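Local coordinates for protein probable eukaryotic D-amino acid tRNA deacylase, LMAJ005534AAA (Leishmania major, PDB 1TC5) that may hydrolyse D-tyrosyl-tRNA(Tyr) into D-tyrosine and free tRNA(Tyr), acting as a homodimeric D-aminoacyl-tRNA deacylase of the DTD family, at residues L58-A61 against V62-L66; F129-F132 against V133-R137; Q82-S85 against L86-P90. All coordinates share one frame; numbering follows the deposited sequence.

How the contacts relate
Contact 1 lies within helix 55-67 and contact 2 within helix 119-136, and contact 3 is a capped turn in the loop between helix 55-67 and strand 93-98. The centres of contacts 1 and 2 lie about 10 Å apart, and the helices pack directly: V62 CG2 is 3.7 Å from F129 CE1, and L66 CD1 is 3.4 Å from A136 CB. Contact 3, its centre about 14 Å from that of contact 1 and 16 Å from that of contact 2, joins both helix ends. E87 N is 2.9 Å from L66 O, probably a hydrogen bond to contact 1. From contact 2, R137 probably donates to the loop, with NH1 2.8 Å from L86 O and NH2 2.9 Å from C89 O.

Contact 1. Residues L58-A61 against V62-L66; sequences LRHA and VGVLL
H60 and V64, one helical turn apart, supply the side-chain part of this local contact. The methyl CG2 of V64 sits over one face of the imidazole, 4.2 Å from the ring centroid and 26° off the ring normal, which meets the geometry of a CH-pi contact. Its nearest ring atom is CE1 of H60, at 3.9 Å. The imidazole leans toward the later turn because CG of H60 is anti to its backbone N (chi1 170°). V64 answers with CG2 beside its own backbone N (CG1 has the anti place), directed back at the preceding turn, where CG2 also lies 3.5 Å from H60 O.

The backbone bonds are those of a regular alpha helix, i to i+4 throughout: V62 N to L58 O, G63 N to R59 O, V64 N to H60 O and L65 N to A61 O. Of the four, the last is the straightest at hydrogen, with an N-H...O angle of 169°. These turns belong to helix 55-67, which packs on strand 10-18 and on helix 119-136 in the DTD-family domain. L58, A61 and L65 reach I11 or L15 of the strand, while L58, V62 and L66 meet helix 119-136.

Side-chain carbons also lie in van der Waals contact with carbonyl oxygens of the preceding turn. V62 turns its CG2 back to 3.5 Å from L58 O, and CB of L65 approaches A61 O at 3.7 Å. On the flank carrying the imidazole, H60 touches the C-terminal residue I194, and V64 packs on V106 of the second subunit.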
loop_
_atom_site.group_PDB
_atom_site.type_symbol
_atom_site.label_atom_id
_atom_site.label_comp_id
_atom_site.label_asym_id
_atom_site.label_seq_id
_atom_site.Cartn_x
_atom_site.Cartn_y
_atom_site.Cartn_z
ATOM N N LEU A 58 12.747 -18.578 -4.611
ATOM C CA LEU A 58 11.882 -17.641 -5.335
ATOM C C LEU A 58 10.538 -18.281 -5.682
ATOM O O LEU A 58 9.499 -17.643 -5.552
ATOM C CB LEU A 58 12.530 -17.146 -6.631
ATOM C CG LEU A 58 13.326 -15.844 -6.633
ATOM C CD1 LEU A 58 13.748 -15.552 -8.064
ATOM C CD2 LEU A 58 12.567 -14.653 -6.049
ATOM N N ARG A 59 10.582 -19.523 -6.140
ATOM C CA ARG A 59 9.386 -20.291 -6.520
ATOM C C ARG A 59 8.515 -20.591 -5.300
ATOM O O ARG A 59 7.284 -20.673 -5.401
ATOM C CB ARG A 59 9.784 -21.623 -7.166
ATOM C CG ARG A 59 10.120 -21.542 -8.648
ATOM C CD ARG A 59 10.082 -22.893 -9.374
ATOM N NE ARG A 59 10.770 -22.847 -10.670
ATOM C CZ ARG A 59 12.060 -23.128 -10.862
ATOM N NH1 ARG A 59 12.846 -23.493 -9.848
ATOM N NH2 ARG A 59 12.576 -23.042 -12.084
ATOM N N HIS A 60 9.175 -20.787 -4.163
ATOM C CA HIS A 60 8.480 -20.937 -2.894
ATOM C C HIS A 60 7.711 -19.675 -2.578
ATOM O O HIS A 60 6.586 -19.731 -2.114
ATOM C CB HIS A 60 9.446 -21.228 -1.725
ATOM C CG HIS A 60 8.799 -21.152 -0.373
ATOM N ND1 HIS A 60 8.959 -20.077 0.475
ATOM C CD2 HIS A 60 7.960 -22.005 0.260
ATOM C CE1 HIS A 60 8.261 -20.279 1.578
ATOM N NE2 HIS A 60 7.647 -21.443 1.473
ATOM N N ALA A 61 8.330 -18.527 -2.808
ATOM C CA ALA A 61 7.671 -17.270 -2.503
ATOM C C ALA A 61 6.481 -17.029 -3.420
ATOM O O ALA A 61 5.490 -16.425 -2.997
ATOM C CB ALA A 61 8.641 -16.104 -2.581
ATOM N N VAL A 62 6.586 -17.471 -4.664
ATOM C CA VAL A 62 5.495 -17.326 -5.627
ATOM C C VAL A 62 4.344 -18.231 -5.158
ATOM O O VAL A 62 3.192 -17.853 -5.241
ATOM C CB VAL A 62 5.935 -17.678 -7.069
ATOM C CG1 VAL A 62 4.722 -17.771 -8.014
ATOM C CG2 VAL A 62 6.902 -16.655 -7.603
ATOM N N GLY A 63 4.677 -19.410 -4.649
ATOM C CA GLY A 63 3.688 -20.330 -4.116
ATOM C C GLY A 63 2.912 -19.745 -2.957
ATOM O O GLY A 63 1.705 -19.937 -2.850
ATOM N N VAL A 64 3.601 -19.013 -2.085
ATOM C CA VAL A 64 2.924 -18.341 -0.976
ATOM C C VAL A 64 1.959 -17.291 -1.520
ATOM O O VAL A 64 0.807 -17.217 -1.109
ATOM C CB VAL A 64 3.929 -17.675 0.004
ATOM C CG1 VAL A 64 3.210 -16.721 1.004
ATOM C CG2 VAL A 64 4.746 -18.737 0.749
ATOM N N LEU A 65 2.430 -16.489 -2.466
ATOM C CA LEU A 65 1.574 -15.516 -3.133
ATOM C C LEU A 65 0.328 -16.127 -3.786
ATOM O O LEU A 65 -0.749 -15.564 -3.686
ATOM C CB LEU A 65 2.366 -14.739 -4.191
ATOM C CG LEU A 65 1.546 -13.760 -5.045
ATOM C CD1 LEU A 65 0.945 -12.623 -4.176
ATOM C CD2 LEU A 65 2.402 -13.175 -6.134
ATOM N N LEU A 66 0.469 -17.271 -4.453
ATOM C CA LEU A 66 -0.626 -17.834 -5.243
ATOM C C LEU A 66 -1.483 -18.866 -4.519
ATOM O O LEU A 66 -2.669 -18.974 -4.814
ATOM C CB LEU A 66 -0.087 -18.418 -6.561
ATOM C CG LEU A 66 0.688 -17.448 -7.448
ATOM C CD1 LEU A 66 1.145 -18.174 -8.734
ATOM C CD2 LEU A 66 -0.101 -16.186 -7.785
#

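Contact 2. Residues F129-F132 against V133-R137; sequences FCHF and VRVAR
Two valine methyls meet aromatic rings one turn earlier in the helix, V133 on F129 and V135 on H131. CG2 of V133 lies over one face of the phenyl, offset toward its rim, 4.1 Å from the centroid and 21° off the normal: a CH-pi contact. With CG anti to the backbone N (chi1 178°), the ring of F129 runs along the helix toward V133; its second torsion turns a face to the methyl. The other pair is oblique, with CG2 of V135 3.4 Å from CE1 of H131. On the same helix, F132 packs against L58 and V62 of helix 55-67, while C130 and V133 reach strand 93-98.

The backbone contributes four i to i+4 hydrogen bonds, from the N atoms of V133, R134, V135 and A136 to the O atoms of F129, C130, H131 and F132 respectively. The bond from R134 N to C130 O is 3.0 Å long and almost straight, at 172°. These bonds belong to helix 119-136.

R134 folds back over the preceding turn, its chain bent at the third torsion. One face of its guanidinium lies over the C130-H131 peptide, with C130 C and H131 N both 4.0 Å from its plane, and NH2 is 3.7 Å from C130 CB. NH1 approaches H131 from the edge of the imidazole.

Both polar ends share an outside partner: OE2 of E141 accepts a hydrogen bond from H131 ND1 and forms a salt bridge with R134 NH1. With ND1 and NH1 4.4 Å apart, this carboxylate would offset the arginine charge beside the histidine and fix the two side chains relative to the helix surface.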
loop_
_atom_site.group_PDB
_atom_site.type_symbol
_atom_site.label_atom_id
_atom_site.label_comp_id
_atom_site.label_asym_id
_atom_site.label_seq_id
_atom_site.Cartn_x
_atom_site.Cartn_y
_atom_site.Cartn_z
ATOM N N PHE A 129 11.432 -13.239 -10.454
ATOM C CA PHE A 129 10.174 -13.344 -9.744
ATOM C C PHE A 129 8.968 -13.050 -10.643
ATOM O O PHE A 129 7.969 -13.756 -10.567
ATOM C CB PHE A 129 10.170 -12.406 -8.538
ATOM C CG PHE A 129 8.887 -12.406 -7.781
ATOM C CD1 PHE A 129 8.674 -13.331 -6.761
ATOM C CD2 PHE A 129 7.893 -11.477 -8.076
ATOM C CE1 PHE A 129 7.489 -13.330 -6.039
ATOM C CE2 PHE A 129 6.690 -11.459 -7.340
ATOM C CZ PHE A 129 6.491 -12.399 -6.338
ATOM N N CYS A 130 9.075 -12.040 -11.511
ATOM C CA CYS A 130 8.003 -11.714 -12.435
ATOM C C CYS A 130 7.835 -12.820 -13.489
ATOM O O CYS A 130 6.707 -13.156 -13.851
ATOM C CB CYS A 130 8.248 -10.353 -13.109
ATOM S SG CYS A 130 8.219 -8.878 -12.003
ATOM N N HIS A 131 8.954 -13.367 -13.971
ATOM C CA HIS A 131 8.918 -14.521 -14.880
ATOM C C HIS A 131 8.147 -15.724 -14.280
ATOM O O HIS A 131 7.298 -16.335 -14.944
ATOM C CB HIS A 131 10.350 -14.927 -15.265
ATOM C CG HIS A 131 10.429 -16.234 -15.997
ATOM N ND1 HIS A 131 9.704 -16.489 -17.143
ATOM C CD2 HIS A 131 11.126 -17.366 -15.732
ATOM C CE1 HIS A 131 9.960 -17.719 -17.559
ATOM N NE2 HIS A 131 10.811 -18.275 -16.715
ATOM N N PHE A 132 8.473 -16.078 -13.037
ATOM C CA PHE A 132 7.852 -17.204 -12.360
ATOM C C PHE A 132 6.361 -16.982 -12.184
ATOM O O PHE A 132 5.597 -17.920 -12.259
ATOM C CB PHE A 132 8.515 -17.463 -11.001
ATOM C CG PHE A 132 9.886 -18.101 -11.074
ATOM C CD1 PHE A 132 10.305 -18.832 -12.192
ATOM C CD2 PHE A 132 10.751 -18.004 -9.985
ATOM C CE1 PHE A 132 11.561 -19.428 -12.229
ATOM C CE2 PHE A 132 12.012 -18.596 -10.019
ATOM C CZ PHE A 132 12.412 -19.319 -11.143
ATOM N N VAL A 133 5.945 -15.741 -11.930
ATOM C CA VAL A 133 4.519 -15.432 -11.750
ATOM C C VAL A 133 3.807 -15.578 -13.096
ATOM O O VAL A 133 2.771 -16.221 -13.183
ATOM C CB VAL A 133 4.299 -14.014 -11.106
ATOM C CG1 VAL A 133 2.787 -13.629 -10.979
ATOM C CG2 VAL A 133 4.949 -13.956 -9.727
ATOM N N ARG A 134 4.386 -15.014 -14.152
ATOM C CA ARG A 134 3.852 -15.173 -15.510
ATOM C C ARG A 134 3.626 -16.645 -15.855
ATOM O O ARG A 134 2.572 -17.014 -16.390
ATOM C CB ARG A 134 4.810 -14.590 -16.570
ATOM C CG ARG A 134 4.848 -13.067 -16.701
ATOM C CD ARG A 134 5.919 -12.597 -17.713
ATOM N NE ARG A 134 6.709 -11.494 -17.209
ATOM C CZ ARG A 134 8.018 -11.370 -17.332
ATOM N NH1 ARG A 134 8.749 -12.294 -17.939
ATOM N NH2 ARG A 134 8.603 -10.290 -16.832
ATOM N N VAL A 135 4.620 -17.475 -15.539
ATOM C CA VAL A 135 4.575 -18.897 -15.869
ATOM C C VAL A 135 3.462 -19.581 -15.066
ATOM O O VAL A 135 2.677 -20.342 -15.629
ATOM C CB VAL A 135 5.966 -19.563 -15.671
ATOM C CG1 VAL A 135 5.897 -21.078 -15.782
ATOM C CG2 VAL A 135 6.950 -19.008 -16.700
ATOM N N ALA A 136 3.362 -19.264 -13.772
ATOM C CA ALA A 136 2.335 -19.868 -12.907
ATOM C C ALA A 136 0.911 -19.390 -13.229
ATOM O O ALA A 136 -0.068 -19.996 -12.784
ATOM C CB ALA A 136 2.653 -19.603 -11.421
ATOM N N ARG A 137 0.800 -18.298 -13.974
ATOM C CA ARG A 137 -0.495 -17.782 -14.405
ATOM C C ARG A 137 -0.812 -18.090 -15.873
ATOM O O ARG A 137 -1.866 -17.685 -16.382
ATOM C CB ARG A 137 -0.585 -16.271 -14.115
ATOM C CG ARG A 137 -0.363 -15.918 -12.650
ATOM C CD ARG A 137 -1.367 -16.549 -11.709
ATOM N NE ARG A 137 -2.643 -15.833 -11.696
ATOM C CZ ARG A 137 -3.716 -16.250 -11.033
ATOM N NH1 ARG A 137 -3.693 -17.399 -10.398
ATOM N NH2 ARG A 137 -4.827 -15.528 -11.025
#

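Contact 3. Residues Q82-S85 against L86-P90; sequences QPQS and LEECP
S85 and E88 reach across to each other's backbone, the reciprocal pattern of a capping box, here at a short helical turn and not a regular helix. OG of S85 accepts from E88 N at 3.0 Å, and OE2 of E88 accepts from S85 N at 2.9 Å (158°). Both torsions fit this exchange: S85 OG (chi1 64°) and, likewise, E88 CG each stand between their own backbone N and carbonyl carbon, which folds the two side chains back on the turn. The glutamate chain is extended beyond CG and passes the serine hydroxyl, with CG 3.4 Å from OG, before OE2 meets the amide with its anti lone pair. A second, weak bond runs from E88 N to S85 O.

Q84 crosses the E88 side chain at about a right angle, its amide plane 46° from the carboxylate. Its CB comes within 3.4 Å of E88 OE2. Farther out, SG of C89 lies over one face of the Q84 amide, 3.7 Å from CD; the amide oxygen OE1 has its hydrogen-bond partner in S75 OG.

Residues L86-C89 form a type I beta turn, closed by C89 N to L86 O, in the loop joining helix 55-67 to strand 93-98. One water donates to both P83 O and E88 OE2, and another links S85 OG to E87 OE1.

E88 OE2 thus receives the S85 amide and a water, besides a long, weak ion pair with K69. These donors are consistent with a carboxylate kept ionised, its negative charge set near the amino-terminal end of the helical turn.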
loop_
_atom_site.group_PDB
_atom_site.type_symbol
_atom_site.label_atom_id
_atom_site.label_comp_id
_atom_site.label_asym_id
_atom_site.label_seq_id
_atom_site.Cartn_x
_atom_site.Cartn_y
_atom_site.Cartn_z
ATOM N N GLN A 82 -15.595 -16.269 1.146
ATOM C CA GLN A 82 -14.487 -16.766 1.970
ATOM C C GLN A 82 -13.194 -16.286 1.307
ATOM O O GLN A 82 -13.183 -16.059 0.099
ATOM C CB GLN A 82 -14.465 -18.297 1.999
ATOM C CG GLN A 82 -15.589 -18.994 2.766
ATOM C CD GLN A 82 -15.592 -20.490 2.491
ATOM O OE1 GLN A 82 -15.413 -20.898 1.351
ATOM N NE2 GLN A 82 -15.780 -21.305 3.522
ATOM N N PRO A 83 -12.105 -16.175 2.067
ATOM C CA PRO A 83 -10.790 -15.945 1.450
ATOM C C PRO A 83 -10.497 -17.039 0.389
ATOM O O PRO A 83 -10.870 -18.196 0.547
ATOM C CB PRO A 83 -9.824 -15.990 2.635
ATOM C CG PRO A 83 -10.672 -15.680 3.842
ATOM C CD PRO A 83 -12.031 -16.258 3.541
ATOM N N GLN A 84 -9.893 -16.625 -0.709
ATOM C CA GLN A 84 -9.605 -17.504 -1.826
ATOM C C GLN A 84 -8.169 -17.271 -2.236
ATOM O O GLN A 84 -7.612 -16.189 -2.010
ATOM C CB GLN A 84 -10.526 -17.177 -3.010
ATOM C CG GLN A 84 -11.995 -17.516 -2.819
ATOM C CD GLN A 84 -12.816 -17.226 -4.111
ATOM O OE1 GLN A 84 -12.978 -16.063 -4.510
ATOM N NE2 GLN A 84 -13.332 -18.272 -4.731
ATOM N N SER A 85 -7.563 -18.293 -2.816
ATOM C CA SER A 85 -6.241 -18.163 -3.392
ATOM C C SER A 85 -6.335 -17.639 -4.822
ATOM O O SER A 85 -7.327 -17.834 -5.517
ATOM C CB SER A 85 -5.531 -19.514 -3.415
ATOM O OG SER A 85 -6.211 -20.405 -4.248
ATOM N N LEU A 86 -5.284 -16.958 -5.252
ATOM C CA LEU A 86 -5.145 -16.615 -6.648
ATOM C C LEU A 86 -5.157 -17.876 -7.488
ATOM O O LEU A 86 -5.725 -17.883 -8.570
ATOM C CB LEU A 86 -3.847 -15.840 -6.892
ATOM C CG LEU A 86 -3.998 -14.371 -6.559
ATOM C CD1 LEU A 86 -2.638 -13.767 -6.214
ATOM C CD2 LEU A 86 -4.690 -13.637 -7.751
ATOM N N GLU A 87 -4.558 -18.954 -6.979
ATOM C CA GLU A 87 -4.481 -20.208 -7.722
ATOM C C GLU A 87 -5.879 -20.707 -8.116
ATOM O O GLU A 87 -6.105 -21.076 -9.254
ATOM C CB GLU A 87 -3.703 -21.267 -6.920
ATOM C CG GLU A 87 -3.637 -22.657 -7.551
ATOM C CD GLU A 87 -2.908 -23.671 -6.672
ATOM O OE1 GLU A 87 -3.269 -23.823 -5.476
ATOM O OE2 GLU A 87 -1.952 -24.326 -7.175
ATOM N N GLU A 88 -6.837 -20.658 -7.200
ATOM C CA GLU A 88 -8.178 -21.160 -7.512
ATOM C C GLU A 88 -9.005 -20.148 -8.313
ATOM O O GLU A 88 -10.114 -20.458 -8.714
ATOM C CB GLU A 88 -8.922 -21.596 -6.236
ATOM C CG GLU A 88 -9.394 -20.476 -5.318
ATOM C CD GLU A 88 -9.865 -21.008 -3.972
ATOM O OE1 GLU A 88 -10.576 -22.041 -3.945
ATOM O OE2 GLU A 88 -9.499 -20.416 -2.937
ATOM N N CYS A 89 -8.471 -18.943 -8.522
ATOM C CA CYS A 89 -9.108 -17.951 -9.396
ATOM C C CYS A 89 -8.106 -17.511 -10.494
ATOM O O CYS A 89 -7.579 -16.414 -10.451
ATOM C CB CYS A 89 -9.611 -16.773 -8.564
ATOM S SG CYS A 89 -10.717 -17.236 -7.201
ATOM N N PRO A 90 -7.875 -18.379 -11.481
ATOM C CA PRO A 90 -6.861 -18.149 -12.528
ATOM C C PRO A 90 -7.010 -16.887 -13.366
ATOM O O PRO A 90 -6.009 -16.492 -13.969
ATOM C CB PRO A 90 -7.002 -19.371 -13.465
ATOM C CG PRO A 90 -8.304 -20.069 -13.068
ATOM C CD PRO A 90 -8.581 -19.666 -11.649
HETATM O O HOH W 1 -11.178 -20.753 -0.757
HETATM O O HOH W 2 -5.715 -22.943 -3.793
#